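Local structure of spectinomycin 9-adenylyltransferase (Enterococcus faecalis, 6SXJ) at residues Ile28-Phe33 against Arg143-Tyr148; Ser184-Cys189 against Leu224-Tyr229; Pro101-Phe106 against Lys124-Asp129. The protein catalyses the ATP-dependent adenylylation of spectinomycin to 9-O-adenylylspectinomycin, with release of diphosphate, and so makes bacteria resistant to this antibiotic but not to streptomycin. All blocks are in the same frame, centred on the assembly; numbering follows the deposited sequence.

Overall arrangement
From the N terminus, strand 27-33 comes first and supplies one half of interaction 1, whose partner, the outermost strand 142-144, arrives more than 100 residues later. Within that long excursion lies interaction 3, where P101-F106 is joined by K124-D129 after only 17 intervening residues. Both contacts belong to the six-stranded mixed sheet and complete its two outer edges, with centres about 20 Å apart. Interaction 2 follows in series, pairing helix 181-196 with helix 216-229 in the helical C-terminal part; its centre is about 31 Å from that of interaction 1 and 26 Å from that of interaction 3. None of the three touches another, and no two loops cross.

Interaction 1. Residues Ile28-Phe33 against Arg143-Tyr148; sequences IGTYMF and RIYGNY
Y31 meets R143 and Y148 from the strand 27-33, the neighbour of the outermost strand 142-144 in the mixed sheet of the nucleotidyltransferase fold. From CB the side chain sends CG anti to the carbonyl carbon (chi1 -48°). CD2 then comes to 3.7 Å from both R143 CA and R143 CB, CE2 passes R143 CB and CG, CZ nears Y148 O, and the hydroxyl donates to that oxygen, with Y31 OH and Y148 O 2.7 Å apart. The acceptor lies at the ring edge, near the ring plane, whereas the hydroxyl oxygen sits 43° out of the plane of the Y148 carbonyl. The guanidinium of R143 leads away, its plane 83° from the ring.

Antiparallel backbone bonds set the register. T30 N donates to Y145 O at 2.8 Å. T30 O accepts twice: from I144 N at 2.9 Å, and from Y145 N in a bond that is longer, at 3.3 Å, and more bent. Two consecutive residues facing T30 make I144-Y145 a classic beta bulge. Beyond it, G29 CA lies 3.2 Å from Y145 O, a CA-H...O contact.

On the face of T30, CG2 packs on I144 CG1 and CD1, while OG1 lies near Y145 CB. I144 CD1 also touches M32 CG at 3.8 Å, and L19 and I12 of helix 8-23 adjoin T30 and M32.

The chemistry is thus divided: two N-H groups, one close and one longer, converge on T30 O at the bulge, an apolar cluster faces helix 8-23, and the tyrosine hydroxyl ties down the backbone of Y148, beyond the bulge.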
ATOM      1  N   ILE A  28     -15.367 -11.892   7.166  1.00 59.75           N
ATOM      2  CA  ILE A  28     -16.252 -11.930   6.007  1.00 56.63           C
ATOM      3  C   ILE A  28     -15.508 -12.361   4.749  1.00 61.05           C
ATOM      4  O   ILE A  28     -15.998 -13.184   3.971  1.00 53.61           O
ATOM      5  CB  ILE A  28     -16.923 -10.556   5.809  1.00 61.19           C
ATOM      6  CG1 ILE A  28     -17.758 -10.193   7.035  1.00 55.47           C
ATOM      7  CG2 ILE A  28     -17.790 -10.573   4.560  1.00 61.13           C
ATOM      8  CD1 ILE A  28     -18.450  -8.861   6.917  1.00 59.06           C
ATOM      9  N   GLY A  29     -14.325 -11.809   4.511  1.00 52.29           N
ATOM     10  CA  GLY A  29     -13.609 -12.117   3.293  1.00 43.53           C
ATOM     11  C   GLY A  29     -12.136 -11.793   3.430  1.00 54.34           C
ATOM     12  O   GLY A  29     -11.752 -10.885   4.170  1.00 47.37           O
ATOM     13  N   THR A  30     -11.327 -12.542   2.689  1.00 43.45           N
ATOM     14  CA  THR A  30      -9.890 -12.304   2.600  1.00 52.55           C
ATOM     15  C   THR A  30      -9.548 -12.116   1.131  1.00 56.80           C
ATOM     16  O   THR A  30      -9.761 -13.023   0.320  1.00 51.36           O
ATOM     17  CB  THR A  30      -9.090 -13.462   3.200  1.00 48.41           C
ATOM     18  OG1 THR A  30      -9.654 -13.843   4.461  1.00 53.27           O
ATOM     19  CG2 THR A  30      -7.653 -13.042   3.415  1.00 51.42           C
ATOM     20  N   TYR A  31      -9.024 -10.942   0.787  1.00 48.33           N
ATOM     21  CA  TYR A  31      -8.695 -10.622  -0.593  1.00 40.99           C
ATOM     22  C   TYR A  31      -7.243 -10.184  -0.685  1.00 49.61           C
ATOM     23  O   TYR A  31      -6.703  -9.579   0.242  1.00 51.93           O
ATOM     24  CB  TYR A  31      -9.616  -9.519  -1.149  1.00 44.96           C
ATOM     25  CG  TYR A  31     -11.076  -9.773  -0.859  1.00 52.60           C
ATOM     26  CD1 TYR A  31     -11.633  -9.396   0.350  1.00 42.36           C
ATOM     27  CD2 TYR A  31     -11.888 -10.424  -1.782  1.00 48.05           C
ATOM     28  CE1 TYR A  31     -12.956  -9.647   0.633  1.00 52.18           C
ATOM     29  CE2 TYR A  31     -13.221 -10.673  -1.506  1.00 48.58           C
ATOM     30  CZ  TYR A  31     -13.748 -10.284  -0.299  1.00 48.32           C
ATOM     31  OH  TYR A  31     -15.073 -10.532  -0.011  1.00 49.62           O
ATOM     32  N   MET A  32      -6.618 -10.494  -1.814  1.00 43.24           N
ATOM     33  CA  MET A  32      -5.315  -9.955  -2.159  1.00 39.06           C
ATOM     34  C   MET A  32      -5.474  -8.980  -3.318  1.00 42.99           C
ATOM     35  O   MET A  32      -6.366  -9.124  -4.159  1.00 60.01           O
ATOM     36  CB  MET A  32      -4.334 -11.066  -2.513  1.00 36.21           C
ATOM     37  CG  MET A  32      -4.280 -12.188  -1.501  1.00 55.12           C
ATOM     38  SD  MET A  32      -2.718 -13.126  -1.585  1.00 62.76           S
ATOM     39  CE  MET A  32      -2.642 -13.697  -3.197  1.00 64.40           C
ATOM     40  N   PHE A  33      -4.629  -7.959  -3.338  1.00 47.80           N
ATOM     41  CA  PHE A  33      -4.697  -6.929  -4.365  1.00 46.11           C
ATOM     42  C   PHE A  33      -3.293  -6.389  -4.612  1.00 40.31           C
ATOM     43  O   PHE A  33      -2.314  -6.845  -4.013  1.00 48.48           O
ATOM     44  CB  PHE A  33      -5.656  -5.809  -3.950  1.00 48.32           C
ATOM     45  CG  PHE A  33      -5.180  -5.015  -2.761  1.00 46.28           C
ATOM     46  CD1 PHE A  33      -5.350  -5.502  -1.476  1.00 45.17           C
ATOM     47  CD2 PHE A  33      -4.569  -3.787  -2.930  1.00 54.23           C
ATOM     48  CE1 PHE A  33      -4.922  -4.784  -0.382  1.00 52.08           C
ATOM     49  CE2 PHE A  33      -4.134  -3.048  -1.827  1.00 58.44           C
ATOM     50  CZ  PHE A  33      -4.313  -3.549  -0.553  1.00 55.86           C
ATOM     51  N   ARG A 143     -10.132 -13.033  -4.538  1.00 43.49           N
ATOM     52  CA  ARG A 143     -10.785 -13.549  -3.340  1.00 49.37           C
ATOM     53  C   ARG A 143     -10.175 -14.899  -2.980  1.00 50.87           C
ATOM     54  O   ARG A 143     -10.191 -15.830  -3.795  1.00 55.27           O
ATOM     55  CB  ARG A 143     -12.291 -13.682  -3.558  1.00 54.90           C
ATOM     56  CG  ARG A 143     -13.034 -14.358  -2.395  1.00 48.83           C
ATOM     57  CD  ARG A 143     -14.517 -14.440  -2.675  1.00 50.05           C
ATOM     58  NE  ARG A 143     -14.732 -15.072  -3.967  1.00 54.55           N
ATOM     59  CZ  ARG A 143     -14.680 -16.384  -4.161  1.00 54.95           C
ATOM     60  NH1 ARG A 143     -14.451 -17.199  -3.134  1.00 47.34           N
ATOM     61  NH2 ARG A 143     -14.858 -16.878  -5.375  1.00 63.92           N
ATOM     62  N   ILE A 144      -9.629 -15.004  -1.769  1.00 47.82           N
ATOM     63  CA  ILE A 144      -9.068 -16.252  -1.272  1.00 46.34           C
ATOM     64  C   ILE A 144      -9.847 -16.806  -0.094  1.00 48.05           C
ATOM     65  O   ILE A 144      -9.508 -17.886   0.409  1.00 52.85           O
ATOM     66  CB  ILE A 144      -7.581 -16.098  -0.903  1.00 43.95           C
ATOM     67  CG1 ILE A 144      -7.399 -15.232   0.340  1.00 59.52           C
ATOM     68  CG2 ILE A 144      -6.809 -15.483  -2.060  1.00 47.25           C
ATOM     69  CD1 ILE A 144      -5.942 -14.862   0.605  1.00 53.83           C
ATOM     70  N   TYR A 145     -10.859 -16.091   0.386  1.00 56.04           N
ATOM     71  CA  TYR A 145     -11.791 -16.654   1.349  1.00 49.88           C
ATOM     72  C   TYR A 145     -13.002 -15.746   1.419  1.00 61.27           C
ATOM     73  O   TYR A 145     -12.866 -14.520   1.344  1.00 53.16           O
ATOM     74  CB  TYR A 145     -11.178 -16.800   2.744  1.00 52.91           C
ATOM     75  CG  TYR A 145     -12.203 -17.235   3.764  1.00 51.41           C
ATOM     76  CD1 TYR A 145     -12.588 -18.562   3.863  1.00 60.51           C
ATOM     77  CD2 TYR A 145     -12.805 -16.317   4.612  1.00 61.39           C
ATOM     78  CE1 TYR A 145     -13.527 -18.967   4.784  1.00 63.21           C
ATOM     79  CE2 TYR A 145     -13.753 -16.714   5.539  1.00 62.22           C
ATOM     80  CZ  TYR A 145     -14.112 -18.043   5.614  1.00 64.15           C
ATOM     81  OH  TYR A 145     -15.048 -18.468   6.526  1.00 63.92           O
ATOM     82  N   GLY A 146     -14.177 -16.349   1.582  1.00 54.62           N
ATOM     83  CA  GLY A 146     -15.385 -15.575   1.791  1.00 54.86           C
ATOM     84  C   GLY A 146     -16.467 -15.919   0.791  1.00 59.60           C
ATOM     85  O   GLY A 146     -16.175 -16.446  -0.287  1.00 51.64           O
ATOM     86  N   ASN A 147     -17.718 -15.631   1.138  1.00 57.10           N
ATOM     87  CA  ASN A 147     -18.851 -15.966   0.287  1.00 58.53           C
ATOM     88  C   ASN A 147     -19.220 -14.851  -0.681  1.00 64.39           C
ATOM     89  O   ASN A 147     -20.142 -15.037  -1.483  1.00 66.37           O
ATOM     90  CB  ASN A 147     -20.079 -16.309   1.140  1.00 62.11           C
ATOM     91  CG  ASN A 147     -19.883 -17.561   1.982  1.00 59.63           C
ATOM     92  OD1 ASN A 147     -19.129 -18.464   1.616  1.00 64.53           O
ATOM     93  ND2 ASN A 147     -20.572 -17.618   3.116  1.00 60.13           N
ATOM     94  N   TYR A 148     -18.537 -13.705  -0.637  1.00 60.02           N
ATOM     95  CA  TYR A 148     -18.907 -12.554  -1.452  1.00 57.19           C
ATOM     96  C   TYR A 148     -17.682 -11.974  -2.146  1.00 47.16           C
ATOM     97  O   TYR A 148     -16.566 -12.033  -1.626  1.00 55.94           O
ATOM     98  CB  TYR A 148     -19.591 -11.451  -0.611  1.00 58.94           C
ATOM     99  CG  TYR A 148     -20.676 -11.966   0.312  1.00 65.12           C
ATOM    100  CD1 TYR A 148     -22.019 -11.889  -0.042  1.00 73.14           C
ATOM    101  CD2 TYR A 148     -20.357 -12.532   1.537  1.00 69.00           C
ATOM    102  CE1 TYR A 148     -23.015 -12.366   0.803  1.00 63.40           C
ATOM    103  CE2 TYR A 148     -21.343 -13.016   2.382  1.00 71.89           C
ATOM    104  CZ  TYR A 148     -22.670 -12.932   2.007  1.00 65.60           C
ATOM    105  OH  TYR A 148     -23.650 -13.401   2.853  1.00 72.96           O
TER

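Interaction 2. Residues Ser184-Cys189 against Leu224-Tyr229; sequences SILTLC and LAVRSY
L186 packs against A225, V226 and Y229 where helix 181-196 meets helix 216-229, a steep helix-helix crossing within the C-terminal aminoglycoside adenylyltransferase domain. For the two short segments the axes approach to 9.8 Å, and the signed crossing angle is -111°. The nearest CA atoms, those of I185 and A225, are 7.1 Å apart; the A225 methyl points toward the other helix and meets L186 CG and CD2.

The side-chain contacts between the segments are apolar, and L186 makes most of them. Its CG is anti to the carbonyl carbon (chi1 -53°), which brings this branching carbon to 4.0 Å from A225 CB. The two methyls then diverge. CD1 reaches 4.0 Å from Y229 CB, so the tyrosine is met at the root of its side chain, and CD2 turns to A225 and V226. A looser apolar approach, 4.3 Å between I185 CD1 and A225 CB, adds to the same patch.

Polar interactions lie in the helices and around the contact. Backbone bonds from L188 N to S184 O and from C189 N to I185 O maintain the first helix. S228 OG is hydrogen-bonded to T182 OG1, a polar link between the same two helices.

Neighbouring side chains complete the packing: L248 of helix 241-253 lies on I185, N208 of helix 203-212 on V226, and W236 on A225. Where the leucine and valine side chains cross at about a right angle, L186 CD2 stops 4.0 Å from V226 CG2.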
ATOM      1  N   SER A 184       9.410   8.550  -2.419  1.00 71.26           N
ATOM      2  CA  SER A 184       8.643   9.762  -2.684  1.00 72.41           C
ATOM      3  C   SER A 184       8.622  10.093  -4.172  1.00 68.71           C
ATOM      4  O   SER A 184       7.568  10.407  -4.737  1.00 76.18           O
ATOM      5  CB  SER A 184       9.225  10.921  -1.874  1.00 78.33           C
ATOM      6  OG  SER A 184       8.881  10.803  -0.503  1.00 83.62           O
ATOM      7  N   ILE A 185       9.781  10.022  -4.827  1.00 67.68           N
ATOM      8  CA  ILE A 185       9.839  10.327  -6.255  1.00 70.81           C
ATOM      9  C   ILE A 185       8.898   9.414  -7.028  1.00 65.30           C
ATOM     10  O   ILE A 185       8.069   9.869  -7.824  1.00 66.20           O
ATOM     11  CB  ILE A 185      11.281  10.199  -6.778  1.00 73.47           C
ATOM     12  CG1 ILE A 185      12.193  11.229  -6.119  1.00 65.95           C
ATOM     13  CG2 ILE A 185      11.308  10.365  -8.287  1.00 76.58           C
ATOM     14  CD1 ILE A 185      13.635  11.141  -6.571  1.00 67.90           C
ATOM     15  N   LEU A 186       9.026   8.105  -6.825  1.00 67.72           N
ATOM     16  CA  LEU A 186       8.253   7.165  -7.630  1.00 75.96           C
ATOM     17  C   LEU A 186       6.790   7.130  -7.214  1.00 66.37           C
ATOM     18  O   LEU A 186       5.916   6.903  -8.057  1.00 58.69           O
ATOM     19  CB  LEU A 186       8.871   5.769  -7.545  1.00 72.07           C
ATOM     20  CG  LEU A 186      10.366   5.727  -7.873  1.00 71.88           C
ATOM     21  CD1 LEU A 186      11.016   4.516  -7.223  1.00 88.17           C
ATOM     22  CD2 LEU A 186      10.603   5.724  -9.377  1.00 79.99           C
ATOM     23  N   THR A 187       6.500   7.364  -5.935  1.00 74.63           N
ATOM     24  CA  THR A 187       5.111   7.547  -5.529  1.00 75.80           C
ATOM     25  C   THR A 187       4.463   8.668  -6.334  1.00 72.68           C
ATOM     26  O   THR A 187       3.387   8.491  -6.919  1.00 72.34           O
ATOM     27  CB  THR A 187       5.035   7.844  -4.030  1.00 74.34           C
ATOM     28  OG1 THR A 187       5.887   6.942  -3.311  1.00 74.55           O
ATOM     29  CG2 THR A 187       3.597   7.695  -3.531  1.00 78.91           C
ATOM     30  N   LEU A 188       5.116   9.833  -6.385  1.00 75.15           N
ATOM     31  CA  LEU A 188       4.592  10.936  -7.182  1.00 66.62           C
ATOM     32  C   LEU A 188       4.450  10.536  -8.645  1.00 66.09           C
ATOM     33  O   LEU A 188       3.474  10.906  -9.306  1.00 65.93           O
ATOM     34  CB  LEU A 188       5.505  12.154  -7.053  1.00 62.36           C
ATOM     35  CG  LEU A 188       5.459  12.945  -5.744  1.00 62.78           C
ATOM     36  CD1 LEU A 188       6.628  13.914  -5.701  1.00 57.81           C
ATOM     37  CD2 LEU A 188       4.160  13.677  -5.587  1.00 64.52           C
ATOM     38  N   CYS A 189       5.422   9.790  -9.175  1.00 61.81           N
ATOM     39  CA  CYS A 189       5.303   9.299 -10.547  1.00 68.34           C
ATOM     40  C   CYS A 189       4.087   8.391 -10.691  1.00 63.83           C
ATOM     41  O   CYS A 189       3.281   8.550 -11.617  1.00 62.53           O
ATOM     42  CB  CYS A 189       6.577   8.562 -10.953  1.00 68.80           C
ATOM     43  SG  CYS A 189       8.005   9.631 -11.196  1.00 63.89           S
ATOM     44  N   LEU A 224      17.404   7.200 -11.581  1.00 78.57           N
ATOM     45  CA  LEU A 224      18.264   6.816 -10.468  1.00 81.66           C
ATOM     46  C   LEU A 224      17.456   6.372  -9.255  1.00 87.67           C
ATOM     47  O   LEU A 224      18.005   5.708  -8.368  1.00 87.60           O
ATOM     48  CB  LEU A 224      19.198   7.972 -10.100  1.00 82.59           C
ATOM     49  CG  LEU A 224      20.544   7.878 -10.829  1.00 94.49           C
ATOM     50  CD1 LEU A 224      20.440   8.463 -12.240  1.00 85.50           C
ATOM     51  CD2 LEU A 224      21.660   8.549 -10.042  1.00 86.82           C
ATOM     52  N   ALA A 225      16.163   6.711  -9.205  1.00 86.47           N
ATOM     53  CA  ALA A 225      15.294   6.192  -8.154  1.00 85.40           C
ATOM     54  C   ALA A 225      14.836   4.770  -8.466  1.00 85.91           C
ATOM     55  O   ALA A 225      14.730   3.935  -7.560  1.00 82.29           O
ATOM     56  CB  ALA A 225      14.087   7.114  -7.969  1.00 79.87           C
ATOM     57  N   VAL A 226      14.563   4.474  -9.741  1.00 81.91           N
ATOM     58  CA  VAL A 226      14.186   3.114 -10.125  1.00 82.58           C
ATOM     59  C   VAL A 226      15.239   2.122  -9.644  1.00 82.97           C
ATOM     60  O   VAL A 226      14.925   1.105  -9.015  1.00 86.65           O
ATOM     61  CB  VAL A 226      13.983   3.021 -11.648  1.00 82.72           C
ATOM     62  CG1 VAL A 226      13.705   1.580 -12.061  1.00 72.12           C
ATOM     63  CG2 VAL A 226      12.858   3.943 -12.092  1.00 78.56           C
ATOM     64  N   ARG A 227      16.509   2.418  -9.925  1.00 83.13           N
ATOM     65  CA  ARG A 227      17.588   1.497  -9.576  1.00 91.73           C
ATOM     66  C   ARG A 227      17.598   1.195  -8.081  1.00 98.08           C
ATOM     67  O   ARG A 227      17.642   0.029  -7.672  1.00103.33           O
ATOM     68  CB  ARG A 227      18.931   2.083 -10.017  1.00 90.81           C
ATOM     69  CG  ARG A 227      19.075   2.268 -11.523  1.00 84.10           C
ATOM     70  CD  ARG A 227      20.153   3.283 -11.879  1.00 80.40           C
ATOM     71  NE  ARG A 227      21.372   3.117 -11.089  1.00 89.41           N
ATOM     72  CZ  ARG A 227      22.488   3.817 -11.276  1.00 92.53           C
ATOM     73  NH1 ARG A 227      22.548   4.735 -12.232  1.00 91.31           N
ATOM     74  NH2 ARG A 227      23.548   3.598 -10.508  1.00 94.27           N
ATOM     75  N   SER A 228      17.563   2.237  -7.245  1.00 96.21           N
ATOM     76  CA  SER A 228      17.588   2.030  -5.799  1.00 97.99           C
ATOM     77  C   SER A 228      16.416   1.167  -5.344  1.00 98.64           C
ATOM     78  O   SER A 228      16.577   0.289  -4.487  1.00 94.82           O
ATOM     79  CB  SER A 228      17.574   3.380  -5.079  1.00 89.63           C
ATOM     80  OG  SER A 228      17.206   3.244  -3.717  1.00 87.98           O
ATOM     81  N   TYR A 229      15.230   1.395  -5.917  1.00 93.69           N
ATOM     82  CA  TYR A 229      14.066   0.577  -5.585  1.00 93.57           C
ATOM     83  C   TYR A 229      14.319  -0.897  -5.880  1.00 97.38           C
ATOM     84  O   TYR A 229      13.751  -1.771  -5.214  1.00 94.18           O
ATOM     85  CB  TYR A 229      12.845   1.093  -6.354  1.00 95.18           C
ATOM     86  CG  TYR A 229      11.606   0.230  -6.235  1.00100.81           C
ATOM     87  CD1 TYR A 229      10.894   0.157  -5.043  1.00 93.89           C
ATOM     88  CD2 TYR A 229      11.145  -0.506  -7.319  1.00 99.09           C
ATOM     89  CE1 TYR A 229       9.765  -0.632  -4.933  1.00 99.25           C
ATOM     90  CE2 TYR A 229      10.019  -1.300  -7.220  1.00 97.40           C
ATOM     91  CZ  TYR A 229       9.332  -1.358  -6.026  1.00102.13           C
ATOM     92  OH  TYR A 229       8.209  -2.148  -5.931  1.00103.79           O
TER

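Interaction 3. Residues Pro101-Phe106 against Lys124-Asp129; sequences PPKQEF and KELNSD
Q104 and N127 meet through their side-chain amides where strand 103-108 pairs antiparallel with 125-126, an outermost strand of the mixed sheet. The Q104 chain runs outward extended, with CG anti to the backbone N (chi1 170°) and CD anti beyond it. Its OE1 accepts from N127 ND2 at 2.7 Å, with a nearly straight N-H...O angle of 170°. The acceptor lies in the amide plane of N127, but the donor is tilted from that of Q104, and the two amide planes stand 82° apart. The other end of the N127 amide, OD1, takes a weak capping bond from D129 N at the turn into helix 130-139. Q104 also lies side by side with E125, both pointing the same way, and Q104 NE2 is 3.6 Å from E125 OE2.

Between the backbones, Q104 N donates to E125 O at 2.8 Å and E125 N returns a bond to Q104 O at 3.1 Å, marking the hydrogen-bonded pair. N127 N extends the ladder to P102 O, also at 3.1 Å.

On the face of K103 and L126 the side chains again run alongside each other, with K103 CG 4.2 Å from L126 CD2. P101, preceded by a cis peptide bond, sets its CG 4.0 Å from L126 CB and turns its ring across this leucine at about a right angle. At the far end K124 bends so that its CD rests 3.8 Å from K103 CB, while its NZ forms a salt bridge with E94; E105 OE2 accepts from L57 N.

The pairing therefore couples sheet edge and helix start: one asparagine amide gives its N-H in a short, straight bond to Q104 and takes a weak capping bond on its oxygen from D129 N, and L130 of helix 130-139 also touches Q104.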
ATOM      1  N   PRO A 101     -12.008  10.768   4.620  1.00 75.32           N
ATOM      2  CA  PRO A 101     -11.218   9.526   4.619  1.00 62.31           C
ATOM      3  C   PRO A 101     -11.913   8.376   5.351  1.00 68.60           C
ATOM      4  O   PRO A 101     -12.663   8.627   6.289  1.00 58.44           O
ATOM      5  CB  PRO A 101      -9.931   9.937   5.337  1.00 63.43           C
ATOM      6  CG  PRO A 101     -10.364  11.001   6.293  1.00 66.56           C
ATOM      7  CD  PRO A 101     -11.588  11.684   5.695  1.00 62.71           C
ATOM      8  N   PRO A 102     -11.675   7.136   4.927  1.00 61.45           N
ATOM      9  CA  PRO A 102     -12.418   6.009   5.499  1.00 59.99           C
ATOM     10  C   PRO A 102     -11.809   5.506   6.801  1.00 56.60           C
ATOM     11  O   PRO A 102     -10.662   5.790   7.147  1.00 56.13           O
ATOM     12  CB  PRO A 102     -12.340   4.940   4.401  1.00 58.76           C
ATOM     13  CG  PRO A 102     -11.050   5.237   3.688  1.00 58.83           C
ATOM     14  CD  PRO A 102     -10.794   6.720   3.816  1.00 59.37           C
ATOM     15  N   LYS A 103     -12.621   4.740   7.525  1.00 53.13           N
ATOM     16  CA  LYS A 103     -12.187   4.139   8.773  1.00 53.51           C
ATOM     17  C   LYS A 103     -11.432   2.836   8.523  1.00 53.43           C
ATOM     18  O   LYS A 103     -11.826   2.014   7.691  1.00 56.50           O
ATOM     19  CB  LYS A 103     -13.391   3.887   9.681  1.00 70.47           C
ATOM     20  CG  LYS A 103     -14.018   5.162  10.282  1.00 62.97           C
ATOM     21  CD  LYS A 103     -15.437   4.876  10.786  1.00 73.98           C
ATOM     22  CE  LYS A 103     -16.351   6.095  10.680  1.00 77.07           C
ATOM     23  NZ  LYS A 103     -17.727   5.732  10.209  1.00 79.49           N
ATOM     24  N   GLN A 104     -10.346   2.661   9.271  1.00 55.34           N
ATOM     25  CA  GLN A 104      -9.437   1.534   9.161  1.00 49.39           C
ATOM     26  C   GLN A 104      -9.308   0.903  10.539  1.00 55.48           C
ATOM     27  O   GLN A 104      -8.916   1.578  11.496  1.00 49.52           O
ATOM     28  CB  GLN A 104      -8.071   1.998   8.641  1.00 53.80           C
ATOM     29  CG  GLN A 104      -6.968   0.947   8.714  1.00 52.55           C
ATOM     30  CD  GLN A 104      -5.643   1.460   8.179  1.00 48.00           C
ATOM     31  OE1 GLN A 104      -5.500   1.712   6.981  1.00 52.31           O
ATOM     32  NE2 GLN A 104      -4.668   1.622   9.063  1.00 46.83           N
ATOM     33  N   GLU A 105      -9.611  -0.394  10.635  1.00 51.62           N
ATOM     34  CA  GLU A 105      -9.675  -1.077  11.922  1.00 56.06           C
ATOM     35  C   GLU A 105      -8.328  -1.592  12.403  1.00 46.98           C
ATOM     36  O   GLU A 105      -8.123  -1.729  13.614  1.00 57.14           O
ATOM     37  CB  GLU A 105     -10.649  -2.261  11.832  1.00 53.07           C
ATOM     38  CG  GLU A 105     -10.609  -3.198  13.037  1.00 63.17           C
ATOM     39  CD  GLU A 105     -11.252  -2.580  14.264  1.00 66.08           C
ATOM     40  OE1 GLU A 105     -11.830  -1.491  14.138  1.00 62.26           O
ATOM     41  OE2 GLU A 105     -11.198  -3.178  15.354  1.00 70.30           O
ATOM     42  N   PHE A 106      -7.420  -1.912  11.491  1.00 47.45           N
ATOM     43  CA  PHE A 106      -6.177  -2.569  11.859  1.00 47.79           C
ATOM     44  C   PHE A 106      -5.273  -2.574  10.642  1.00 46.86           C
ATOM     45  O   PHE A 106      -5.745  -2.656   9.504  1.00 49.40           O
ATOM     46  CB  PHE A 106      -6.425  -4.001  12.350  1.00 53.87           C
ATOM     47  CG  PHE A 106      -5.171  -4.793  12.585  1.00 57.36           C
ATOM     48  CD1 PHE A 106      -4.500  -4.700  13.788  1.00 54.62           C
ATOM     49  CD2 PHE A 106      -4.666  -5.642  11.601  1.00 54.18           C
ATOM     50  CE1 PHE A 106      -3.349  -5.428  14.015  1.00 54.91           C
ATOM     51  CE2 PHE A 106      -3.510  -6.371  11.819  1.00 49.24           C
ATOM     52  CZ  PHE A 106      -2.853  -6.265  13.033  1.00 56.28           C
ATOM     53  N   LYS A 124      -8.462   2.042  15.813  1.00 65.63           N
ATOM     54  CA  LYS A 124      -9.289   2.580  14.743  1.00 66.01           C
ATOM     55  C   LYS A 124      -8.779   3.961  14.360  1.00 67.79           C
ATOM     56  O   LYS A 124      -8.589   4.824  15.219  1.00 71.00           O
ATOM     57  CB  LYS A 124     -10.754   2.657  15.179  1.00 70.47           C
ATOM     58  CG  LYS A 124     -11.667   3.328  14.153  1.00 72.73           C
ATOM     59  CD  LYS A 124     -11.895   2.459  12.919  1.00 75.08           C
ATOM     60  CE  LYS A 124     -12.585   1.138  13.238  1.00 78.25           C
ATOM     61  NZ  LYS A 124     -13.535   1.235  14.395  1.00 97.44           N
ATOM     62  N   GLU A 125      -8.548   4.168  13.069  1.00 66.96           N
ATOM     63  CA  GLU A 125      -8.040   5.449  12.604  1.00 65.96           C
ATOM     64  C   GLU A 125      -8.627   5.747  11.235  1.00 67.18           C
ATOM     65  O   GLU A 125      -9.201   4.877  10.572  1.00 65.54           O
ATOM     66  CB  GLU A 125      -6.507   5.461  12.545  1.00 70.42           C
ATOM     67  CG  GLU A 125      -5.906   4.172  12.022  1.00 62.93           C
ATOM     68  CD  GLU A 125      -4.424   4.291  11.707  1.00 70.67           C
ATOM     69  OE1 GLU A 125      -4.026   5.302  11.085  1.00 60.36           O
ATOM     70  OE2 GLU A 125      -3.660   3.362  12.070  1.00 73.96           O
ATOM     71  N   LEU A 126      -8.469   6.998  10.820  1.00 47.59           N
ATOM     72  CA  LEU A 126      -8.880   7.453   9.503  1.00 54.49           C
ATOM     73  C   LEU A 126      -7.643   7.471   8.621  1.00 55.71           C
ATOM     74  O   LEU A 126      -6.580   7.925   9.055  1.00 64.75           O
ATOM     75  CB  LEU A 126      -9.521   8.836   9.575  1.00 62.22           C
ATOM     76  CG  LEU A 126     -10.956   8.890  10.108  1.00 63.86           C
ATOM     77  CD1 LEU A 126     -11.952   8.513   9.014  1.00 67.34           C
ATOM     78  CD2 LEU A 126     -11.156   7.998  11.320  1.00 73.27           C
ATOM     79  N   ASN A 127      -7.767   6.946   7.405  1.00 61.45           N
ATOM     80  CA  ASN A 127      -6.613   6.749   6.528  1.00 60.43           C
ATOM     81  C   ASN A 127      -7.019   7.156   5.117  1.00 65.51           C
ATOM     82  O   ASN A 127      -7.631   6.370   4.385  1.00 54.35           O
ATOM     83  CB  ASN A 127      -6.128   5.303   6.571  1.00 54.72           C
ATOM     84  CG  ASN A 127      -4.967   5.048   5.629  1.00 58.59           C
ATOM     85  OD1 ASN A 127      -4.502   5.954   4.933  1.00 58.73           O
ATOM     86  ND2 ASN A 127      -4.493   3.803   5.598  1.00 66.91           N
ATOM     87  N   SER A 128      -6.660   8.381   4.733  1.00 53.22           N
ATOM     88  CA  SER A 128      -6.986   8.850   3.394  1.00 59.78           C
ATOM     89  C   SER A 128      -6.398   7.943   2.322  1.00 56.24           C
ATOM     90  O   SER A 128      -6.980   7.801   1.242  1.00 65.46           O
ATOM     91  CB  SER A 128      -6.487  10.282   3.208  1.00 64.35           C
ATOM     92  OG  SER A 128      -6.102  10.506   1.865  1.00 80.10           O
ATOM     93  N   ASP A 129      -5.253   7.314   2.600  1.00 56.02           N
ATOM     94  CA  ASP A 129      -4.631   6.455   1.601  1.00 57.73           C
ATOM     95  C   ASP A 129      -5.462   5.207   1.342  1.00 52.01           C
ATOM     96  O   ASP A 129      -5.405   4.640   0.246  1.00 62.32           O
ATOM     97  CB  ASP A 129      -3.224   6.065   2.049  1.00 54.60           C
ATOM     98  CG  ASP A 129      -2.199   7.134   1.740  1.00 63.08           C
ATOM     99  OD1 ASP A 129      -2.363   7.837   0.722  1.00 69.85           O
ATOM    100  OD2 ASP A 129      -1.229   7.277   2.516  1.00 65.99           O
TER